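Local coordinates for indole-3-pyruvate decarboxylase (Azospirillum brasilense, PDB 2NXW), which catalyses the thiamine diphosphate- and magnesium-dependent decarboxylation of indole-3-pyruvate to indole-3-acetaldehyde, a step of auxin biosynthesis, at residues G440-T445 with G466-V471; D213-A218 with D342-R347; A94-M99 with D139-V144. One frame throughout, in Å; residues are numbered along the deposited sequence.

The three contacts fall in three different domains of the chain, and none touches another: the nearest atoms of contacts 1 and 3 are about 17 Å apart, while the nearest atoms of contact 2 lie about 29 Å from contact 1 and about 33 Å from contact 3. Contact 1 is wholly buried and joins neighbouring parallel strands, with backbone bonds and a two-nitrogen arginine grip. Contact 3, also buried, sets two short helices together by van der Waals packing with no hydrogen bond between them, next to the cofactor and a second subunit. Contact 2 is mixed: leucines meet in its buried part, whereas a salt bridge closes its more exposed side, away from the annotated sites.

Contact 1: residues G440-T445 with G466-V471; sequences GKRILT and GIDPIV
Arg442 swings CG away from its own backbone N (chi1 -155°) and stays extended as far as NE, which carries its guanidinium across to the backbone of Asp468 and the side chain of Ile470. The grip is side-on, two nitrogens on one atom: Arg442 NE reaches Asp468 O at 2.7 Å and NH2 reaches the same Asp468 O at 2.9 Å. That oxygen lies in the guanidinium plane, although the NE donor is tilted 23° from the carbonyl plane. One face of the guanidinium is covered by Ile470, whose CG1 sits over its centre, 3.5 Å from Arg442 CZ. Over the opposite face stands the Asp468 carboxylate, its plane turned 34° from the guanidinium. OD1 lies well out of the guanidinium plane and no N-H points at it, so the long Arg442 NE to Asp468 OD1 salt bridge is one of charge alone. Asp468 OD2 has partners of its own, Arg530 (salt bridge) and Gly531 N (hydrogen bond), and the arginine's terminal nitrogens also bond to the carbonyls of Ala526 and Thr529.

Beyond this point the chains pair as parallel strands. Ile470 N donates to Ile443 O at 3.1 Å, and Thr445 N to Ile470 O at 2.8 Å, so Ile470 bonds to the residues flanking Leu444, as parallel register requires. Leu444 CD1 meets Ile470 CG2 at 3.8 Å on one face of the sheet, and Thr445 lies beside Val471 on the other.

These are the central strands, 443-448 and 470-475, of the parallel sheet in the C-terminal thiamine diphosphate-binding domain. Strand 395-398 adjoins the first, strand 534-539 the second, and helix 427-437 packs against Ile443 and Pro469.

Contact 2: residues D213-A218 with D342-R347; sequences DEVLAA and DALLER. Unlike the reference sequence in segment 342-347: Arg347 (reference Gly).
Residues 213-218 form a continuous piece of helix, with Ala217 N bonded to Asp213 O, and they face the last turn of helix 337-346, where Glu346 N still bonds to Asp342 O. Arg347 has left the helix (phi -104°, psi 6°), its N bonding instead to Leu344 O. The backbones come closest at Leu216 and Leu344, whose CA atoms are 7.5 Å apart.

Leu216 and Leu344 lie alongside one another, pointing opposite ways. Leu344 presents a single methyl, CD2, which lies 3.6 Å from Leu216 CG and also touches Leu216 CD2; Val215 CG1 approaches that same methyl of Leu344 more loosely, at 4.2 Å. The other branch of Leu216, CD1, packs on Arg347 CB at 3.5 Å, so Leu216 also covers the aliphatic base of Arg347.

Arg347, which replaces the glycine of the reference sequence, keeps its chain extended from CG to NE and donates from NE to Asp213 OD1 at 2.8 Å, a salt bridge. OD1 lies close to the guanidinium plane, but the donor stands 40° out of the carboxylate plane. A water links Asp213 OD2 to Arg347 NH2, while NH1 of Arg347 turns back to Ala343 O at 2.7 Å. All three guanidinium nitrogens are thereby engaged, which fixes the group's rotation.

Both helices belong to the central domain. Phe294 of strand 292-296 meets Val215 and Leu344, helix 239-249 brings Leu249 to Leu216 and Leu245 to Leu344, and Leu327 of strand 324-327 packs on Val215.

Contact 3: residues A94-M99 with D139-V144; sequences AGAFNM and DTQFQV
Phe97 pushes the end of its ring, CZ and CE1, against the start of helix 140-145, from Thr140 to Val144. Phe97 CZ lies 3.7 Å from Gln141 CA and 3.9 Å from Gln141 CB; Phe97 CE1 approaches Val144 CG2 at 4.1 Å. Thr140 adds its methyl, CG2, at 3.9 Å from Phe97 CZ. Gln141 CA, Thr140 CG2 and Val144 CG2 all meet the ring obliquely, and the contact is van der Waals packing without a hydrogen bond between the segments. Replacing Phe97 by an alanine is likely to open a gap beside Gln141 CA and leave the methyls Thr140 CG2 and Val144 CG2 without their ring partner.

Ala96 makes the second point of contact, its CB lying against the amide of Gln141, 3.4 Å from NE2. With CG anti to the backbone N (chi1 -177°) and the chain extended beyond it, Gln141 carries this amide past the phenyl group, the two planes 79° apart. Its polar atoms find partners outside the two segments: NE2 bonds to Tyr180 OH and Ser117 OG, and OE1 accepts from Gly93 N, bonds that together hold the amide's orientation. At the start of the helix, Asp139 OD2 accepts from Phe142 N at 3.0 Å, an Asx motif.

The site belongs to the N-terminal thiamine diphosphate-binding domain, and Gly95 of the cofactor pocket sits immediately before Ala96. Strands 86-90 and 113-119 back Ala96 through Val90 and Ser117. From the second subunit, Tyr421 packs on Phe97 and Val144 on its counterpart Val144, placing these two short helices at a subunit interface.

Contact 1: residues G440-T445 with G466-V471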
loop_
_atom_site.group_PDB
_atom_site.type_symbol
_atom_site.label_atom_id
_atom_site.label_comp_id
_atom_site.label_asym_id
_atom_site.label_seq_id
_atom_site.Cartn_x
_atom_site.Cartn_y
_atom_site.Cartn_z
ATOM N N GLY A 440 23.132 -37.675 -17.280
ATOM C CA GLY A 440 24.290 -37.637 -18.157
ATOM C C GLY A 440 24.203 -36.824 -19.438
ATOM O O GLY A 440 25.216 -36.680 -20.133
ATOM N N LYS A 441 23.017 -36.317 -19.780
ATOM C CA LYS A 441 22.881 -35.511 -20.987
ATOM C C LYS A 441 23.621 -34.212 -20.704
ATOM O O LYS A 441 23.349 -33.529 -19.713
ATOM C CB LYS A 441 21.408 -35.236 -21.303
ATOM C CG LYS A 441 20.606 -36.495 -21.672
ATOM C CD LYS A 441 21.069 -37.092 -22.989
ATOM C CE LYS A 441 20.097 -38.167 -23.484
ATOM N NZ LYS A 441 20.132 -39.425 -22.662
ATOM N N ARG A 442 24.572 -33.888 -21.563
ATOM C CA ARG A 442 25.379 -32.701 -21.371
ATOM C C ARG A 442 24.596 -31.435 -21.661
ATOM O O ARG A 442 23.772 -31.401 -22.568
ATOM C CB ARG A 442 26.610 -32.792 -22.261
ATOM C CG ARG A 442 27.782 -31.999 -21.765
ATOM C CD ARG A 442 29.061 -32.370 -22.516
ATOM N NE ARG A 442 30.213 -31.913 -21.766
ATOM C CZ ARG A 442 31.473 -31.906 -22.201
ATOM N NH1 ARG A 442 31.775 -32.347 -23.426
ATOM N NH2 ARG A 442 32.426 -31.433 -21.416
ATOM N N ILE A 443 24.859 -30.392 -20.882
ATOM C CA ILE A 443 24.164 -29.129 -21.071
ATOM C C ILE A 443 25.146 -28.094 -21.605
ATOM O O ILE A 443 26.313 -28.070 -21.210
ATOM C CB ILE A 443 23.559 -28.640 -19.727
ATOM C CG1 ILE A 443 22.672 -29.738 -19.115
ATOM C CG2 ILE A 443 22.737 -27.372 -19.950
ATOM C CD1 ILE A 443 21.489 -30.175 -19.974
ATOM N N LEU A 444 24.675 -27.296 -22.559
ATOM C CA LEU A 444 25.480 -26.216 -23.123
ATOM C C LEU A 444 24.961 -24.923 -22.510
ATOM O O LEU A 444 23.781 -24.598 -22.628
ATOM C CB LEU A 444 25.321 -26.153 -24.644
ATOM C CG LEU A 444 25.921 -24.918 -25.334
ATOM C CD1 LEU A 444 27.425 -24.862 -25.090
ATOM C CD2 LEU A 444 25.613 -24.981 -26.828
ATOM N N THR A 445 25.843 -24.201 -21.839
ATOM C CA THR A 445 25.460 -22.938 -21.226
ATOM C C THR A 445 26.076 -21.771 -21.986
ATOM O O THR A 445 27.247 -21.825 -22.346
ATOM C CB THR A 445 25.964 -22.871 -19.782
ATOM O OG1 THR A 445 25.376 -23.940 -19.033
ATOM C CG2 THR A 445 25.597 -21.543 -19.133
ATOM N N GLY A 466 29.589 -34.252 -10.063
ATOM C CA GLY A 466 29.748 -35.259 -11.101
ATOM C C GLY A 466 29.204 -34.862 -12.458
ATOM O O GLY A 466 28.682 -35.701 -13.187
ATOM N N ILE A 467 29.311 -33.579 -12.798
ATOM C CA ILE A 467 28.826 -33.097 -14.087
ATOM C C ILE A 467 29.937 -32.354 -14.841
ATOM O O ILE A 467 30.934 -31.942 -14.239
ATOM C CB ILE A 467 27.597 -32.170 -13.921
ATOM C CG1 ILE A 467 27.977 -30.932 -13.108
ATOM C CG2 ILE A 467 26.450 -32.947 -13.258
ATOM C CD1 ILE A 467 26.872 -29.879 -13.018
ATOM N N ASP A 468 29.740 -32.178 -16.145
ATOM C CA ASP A 468 30.755 -31.561 -17.006
ATOM C C ASP A 468 30.176 -30.679 -18.111
ATOM O O ASP A 468 30.466 -30.867 -19.297
ATOM C CB ASP A 468 31.600 -32.671 -17.647
ATOM C CG ASP A 468 30.764 -33.676 -18.446
ATOM O OD1 ASP A 468 29.522 -33.589 -18.473
ATOM O OD2 ASP A 468 31.371 -34.573 -19.056
ATOM N N PRO A 469 29.379 -29.670 -17.741
ATOM C CA PRO A 469 28.800 -28.815 -18.781
ATOM C C PRO A 469 29.807 -28.052 -19.637
ATOM O O PRO A 469 30.957 -27.832 -19.225
ATOM C CB PRO A 469 27.895 -27.868 -17.981
ATOM C CG PRO A 469 28.622 -27.736 -16.675
ATOM C CD PRO A 469 29.069 -29.164 -16.391
ATOM N N ILE A 470 29.362 -27.699 -20.844
ATOM C CA ILE A 470 30.171 -26.890 -21.764
ATOM C C ILE A 470 29.605 -25.491 -21.575
ATOM O O ILE A 470 28.385 -25.292 -21.621
ATOM C CB ILE A 470 29.980 -27.302 -23.235
ATOM C CG1 ILE A 470 30.500 -28.732 -23.436
ATOM C CG2 ILE A 470 30.758 -26.343 -24.158
ATOM C CD1 ILE A 470 30.204 -29.318 -24.825
ATOM N N VAL A 471 30.496 -24.533 -21.364
ATOM C CA VAL A 471 30.078 -23.158 -21.148
ATOM C C VAL A 471 30.760 -22.227 -22.129
ATOM O O VAL A 471 31.989 -22.180 -22.181
ATOM C CB VAL A 471 30.442 -22.703 -19.723
ATOM C CG1 VAL A 471 29.929 -21.281 -19.458
ATOM C CG2 VAL A 471 29.828 -23.664 -18.707
#

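Contact 2: residues D213-A218 with D342-R347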
loop_
_atom_site.group_PDB
_atom_site.type_symbol
_atom_site.label_atom_id
_atom_site.label_comp_id
_atom_site.label_asym_id
_atom_site.label_seq_id
_atom_site.Cartn_x
_atom_site.Cartn_y
_atom_site.Cartn_z
ATOM N N ASP A 213 -17.606 -23.731 -25.574
ATOM C CA ASP A 213 -18.477 -23.357 -26.682
ATOM C C ASP A 213 -18.165 -21.951 -27.171
ATOM O O ASP A 213 -18.096 -21.710 -28.378
ATOM C CB ASP A 213 -19.954 -23.413 -26.274
ATOM C CG ASP A 213 -20.471 -24.829 -26.108
ATOM O OD1 ASP A 213 -19.841 -25.779 -26.622
ATOM O OD2 ASP A 213 -21.537 -24.990 -25.470
ATOM N N GLU A 214 -17.969 -21.025 -26.234
ATOM C CA GLU A 214 -17.690 -19.643 -26.600
ATOM C C GLU A 214 -16.352 -19.497 -27.312
ATOM O O GLU A 214 -16.231 -18.742 -28.273
ATOM C CB GLU A 214 -17.708 -18.739 -25.369
ATOM C CG GLU A 214 -17.830 -17.272 -25.733
ATOM C CD GLU A 214 -17.740 -16.349 -24.535
ATOM O OE1 GLU A 214 -18.042 -16.792 -23.404
ATOM O OE2 GLU A 214 -17.380 -15.169 -24.736
ATOM N N VAL A 215 -15.346 -20.218 -26.830
ATOM C CA VAL A 215 -14.030 -20.168 -27.450
ATOM C C VAL A 215 -14.104 -20.655 -28.896
ATOM O O VAL A 215 -13.563 -20.022 -29.798
ATOM C CB VAL A 215 -13.019 -21.040 -26.670
ATOM C CG1 VAL A 215 -11.744 -21.225 -27.489
ATOM C CG2 VAL A 215 -12.689 -20.381 -25.338
ATOM N N LEU A 216 -14.777 -21.779 -29.126
ATOM C CA LEU A 216 -14.871 -22.302 -30.482
ATOM C C LEU A 216 -15.643 -21.352 -31.392
ATOM O O LEU A 216 -15.288 -21.174 -32.558
ATOM C CB LEU A 216 -15.512 -23.694 -30.486
ATOM C CG LEU A 216 -14.645 -24.805 -29.881
ATOM C CD1 LEU A 216 -15.361 -26.145 -30.004
ATOM C CD2 LEU A 216 -13.294 -24.850 -30.597
ATOM N N ALA A 217 -16.687 -20.728 -30.861
ATOM C CA ALA A 217 -17.471 -19.790 -31.657
ATOM C C ALA A 217 -16.600 -18.602 -32.047
ATOM O O ALA A 217 -16.652 -18.131 -33.180
ATOM C CB ALA A 217 -18.678 -19.317 -30.869
ATOM N N ALA A 218 -15.797 -18.121 -31.103
ATOM C CA ALA A 218 -14.914 -16.989 -31.364
ATOM C C ALA A 218 -13.854 -17.348 -32.416
ATOM O O ALA A 218 -13.536 -16.536 -33.287
ATOM C CB ALA A 218 -14.248 -16.542 -30.071
ATOM N N ASP A 342 -9.508 -30.655 -23.028
ATOM C CA ASP A 342 -10.350 -31.832 -23.219
ATOM C C ASP A 342 -11.750 -31.447 -23.691
ATOM O O ASP A 342 -12.326 -32.128 -24.545
ATOM C CB ASP A 342 -10.460 -32.643 -21.930
ATOM C CG ASP A 342 -9.230 -33.488 -21.660
ATOM O OD1 ASP A 342 -8.461 -33.769 -22.606
ATOM O OD2 ASP A 342 -9.043 -33.891 -20.496
ATOM N N ALA A 343 -12.294 -30.362 -23.141
ATOM C CA ALA A 343 -13.629 -29.902 -23.519
ATOM C C ALA A 343 -13.673 -29.443 -24.973
ATOM O O ALA A 343 -14.670 -29.638 -25.674
ATOM C CB ALA A 343 -14.073 -28.774 -22.599
ATOM N N LEU A 344 -12.589 -28.827 -25.432
ATOM C CA LEU A 344 -12.527 -28.381 -26.813
ATOM C C LEU A 344 -12.413 -29.586 -27.744
ATOM O O LEU A 344 -13.021 -29.611 -28.811
ATOM C CB LEU A 344 -11.332 -27.446 -27.014
ATOM C CG LEU A 344 -11.477 -26.089 -26.317
ATOM C CD1 LEU A 344 -10.164 -25.308 -26.404
ATOM C CD2 LEU A 344 -12.601 -25.296 -26.968
ATOM N N LEU A 345 -11.643 -30.592 -27.336
ATOM C CA LEU A 345 -11.480 -31.778 -28.176
ATOM C C LEU A 345 -12.798 -32.519 -28.355
ATOM O O LEU A 345 -13.099 -33.015 -29.439
ATOM C CB LEU A 345 -10.423 -32.715 -27.577
ATOM C CG LEU A 345 -8.979 -32.213 -27.711
ATOM C CD1 LEU A 345 -8.040 -33.119 -26.932
ATOM C CD2 LEU A 345 -8.582 -32.175 -29.185
ATOM N N GLU A 346 -13.587 -32.570 -27.292
ATOM C CA GLU A 346 -14.882 -33.241 -27.332
ATOM C C GLU A 346 -15.837 -32.577 -28.317
ATOM O O GLU A 346 -16.790 -33.206 -28.785
ATOM C CB GLU A 346 -15.504 -33.219 -25.940
ATOM C CG GLU A 346 -14.907 -34.223 -24.974
ATOM C CD GLU A 346 -15.223 -33.894 -23.529
ATOM O OE1 GLU A 346 -16.344 -33.408 -23.261
ATOM O OE2 GLU A 346 -14.353 -34.128 -22.661
ATOM N N ARG A 347 -15.574 -31.314 -28.640
ATOM C CA ARG A 347 -16.429 -30.545 -29.543
ATOM C C ARG A 347 -15.892 -30.361 -30.961
ATOM O O ARG A 347 -16.488 -29.648 -31.772
ATOM C CB ARG A 347 -16.706 -29.178 -28.918
ATOM C CG ARG A 347 -17.444 -29.273 -27.593
ATOM C CD ARG A 347 -17.388 -27.967 -26.816
ATOM N NE ARG A 347 -18.307 -27.985 -25.683
ATOM C CZ ARG A 347 -18.190 -28.793 -24.632
ATOM N NH1 ARG A 347 -17.181 -29.657 -24.554
ATOM N NH2 ARG A 347 -19.103 -28.760 -23.664
HETATM O O HOH W 1 -21.746 -27.290 -24.156
#

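Contact 3: residues A94-M99 with D139-V144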
loop_
_atom_site.group_PDB
_atom_site.type_symbol
_atom_site.label_atom_id
_atom_site.label_comp_id
_atom_site.label_asym_id
_atom_site.label_seq_id
_atom_site.Cartn_x
_atom_site.Cartn_y
_atom_site.Cartn_z
ATOM N N ALA A 94 19.812 -14.750 6.576
ATOM C CA ALA A 94 20.607 -14.414 5.399
ATOM C C ALA A 94 20.511 -15.430 4.271
ATOM O O ALA A 94 20.350 -15.056 3.102
ATOM C CB ALA A 94 22.071 -14.202 5.799
ATOM N N GLY A 95 20.607 -16.713 4.615
ATOM C CA GLY A 95 20.525 -17.751 3.598
ATOM C C GLY A 95 19.258 -17.649 2.765
ATOM O O GLY A 95 19.300 -17.616 1.531
ATOM N N ALA A 96 18.116 -17.577 3.438
ATOM C CA ALA A 96 16.841 -17.471 2.749
ATOM C C ALA A 96 16.674 -16.145 1.995
ATOM O O ALA A 96 16.219 -16.128 0.849
ATOM C CB ALA A 96 15.690 -17.664 3.758
ATOM N N PHE A 97 17.037 -15.035 2.634
ATOM C CA PHE A 97 16.886 -13.742 1.979
ATOM C C PHE A 97 17.743 -13.655 0.723
ATOM O O PHE A 97 17.397 -12.947 -0.219
ATOM C CB PHE A 97 17.257 -12.601 2.926
ATOM C CG PHE A 97 16.235 -12.348 3.994
ATOM C CD1 PHE A 97 14.903 -12.138 3.662
ATOM C CD2 PHE A 97 16.610 -12.328 5.337
ATOM C CE1 PHE A 97 13.937 -11.908 4.660
ATOM C CE2 PHE A 97 15.667 -12.102 6.339
ATOM C CZ PHE A 97 14.328 -11.892 6.003
ATOM N N ASN A 98 18.848 -14.396 0.719
ATOM C CA ASN A 98 19.760 -14.411 -0.413
ATOM C C ASN A 98 19.210 -15.190 -1.615
ATOM O O ASN A 98 19.828 -15.208 -2.669
ATOM C CB ASN A 98 21.099 -15.003 0.052
ATOM C CG ASN A 98 22.277 -14.541 -0.783
ATOM O OD1 ASN A 98 22.242 -13.486 -1.431
ATOM N ND2 ASN A 98 23.351 -15.321 -0.747
ATOM N N MET A 99 18.055 -15.841 -1.460
ATOM C CA MET A 99 17.455 -16.597 -2.558
ATOM C C MET A 99 16.142 -15.969 -3.055
ATOM O O MET A 99 15.469 -16.519 -3.921
ATOM C CB MET A 99 17.211 -18.047 -2.108
ATOM C CG MET A 99 17.167 -19.038 -3.262
ATOM S SD MET A 99 17.138 -20.756 -2.690
ATOM C CE MET A 99 15.497 -20.838 -1.865
ATOM N N ASP A 139 6.560 -12.895 11.036
ATOM C CA ASP A 139 7.995 -12.636 10.948
ATOM C C ASP A 139 8.380 -12.091 9.577
ATOM O O ASP A 139 7.751 -12.401 8.565
ATOM C CB ASP A 139 8.793 -13.918 11.222
ATOM C CG ASP A 139 8.443 -15.044 10.258
ATOM O OD1 ASP A 139 7.251 -15.421 10.217
ATOM O OD2 ASP A 139 9.351 -15.552 9.546
ATOM N N THR A 140 9.426 -11.278 9.561
ATOM C CA THR A 140 9.925 -10.666 8.335
ATOM C C THR A 140 10.164 -11.656 7.196
ATOM O O THR A 140 9.749 -11.417 6.063
ATOM C CB THR A 140 11.240 -9.911 8.622
ATOM O OG1 THR A 140 11.004 -8.926 9.638
ATOM C CG2 THR A 140 11.766 -9.224 7.365
ATOM N N GLN A 141 10.831 -12.765 7.489
ATOM C CA GLN A 141 11.112 -13.727 6.436
ATOM C C GLN A 141 9.848 -14.303 5.818
ATOM O O GLN A 141 9.721 -14.376 4.601
ATOM C CB GLN A 141 12.003 -14.856 6.964
ATOM C CG GLN A 141 12.394 -15.867 5.896
ATOM C CD GLN A 141 13.511 -16.789 6.339
ATOM O OE1 GLN A 141 14.545 -16.339 6.836
ATOM N NE2 GLN A 141 13.312 -18.090 6.154
ATOM N N PHE A 142 8.917 -14.733 6.659
ATOM C CA PHE A 142 7.675 -15.295 6.151
ATOM C C PHE A 142 6.940 -14.245 5.317
ATOM O O PHE A 142 6.427 -14.548 4.240
ATOM C CB PHE A 142 6.796 -15.750 7.325
ATOM C CG PHE A 142 5.728 -16.736 6.947
ATOM C CD1 PHE A 142 5.940 -18.104 7.102
ATOM C CD2 PHE A 142 4.512 -16.299 6.439
ATOM C CE1 PHE A 142 4.945 -19.029 6.753
ATOM C CE2 PHE A 142 3.511 -17.214 6.087
ATOM C CZ PHE A 142 3.735 -18.577 6.247
ATOM N N GLN A 143 6.911 -13.003 5.806
ATOM C CA GLN A 143 6.217 -11.930 5.098
ATOM C C GLN A 143 6.819 -11.627 3.729
ATOM O O GLN A 143 6.107 -11.272 2.796
ATOM C CB GLN A 143 6.197 -10.662 5.946
ATOM C CG GLN A 143 5.413 -10.819 7.239
ATOM C CD GLN A 143 3.988 -11.279 6.999
ATOM O OE1 GLN A 143 3.223 -10.621 6.295
ATOM N NE2 GLN A 143 3.623 -12.417 7.580
ATOM N N VAL A 144 8.135 -11.742 3.619
ATOM C CA VAL A 144 8.784 -11.502 2.343
ATOM C C VAL A 144 8.482 -12.659 1.395
ATOM O O VAL A 144 8.113 -12.442 0.242
ATOM C CB VAL A 144 10.320 -11.336 2.529
ATOM C CG1 VAL A 144 11.040 -11.474 1.197
ATOM C CG2 VAL A 144 10.616 -9.968 3.132
#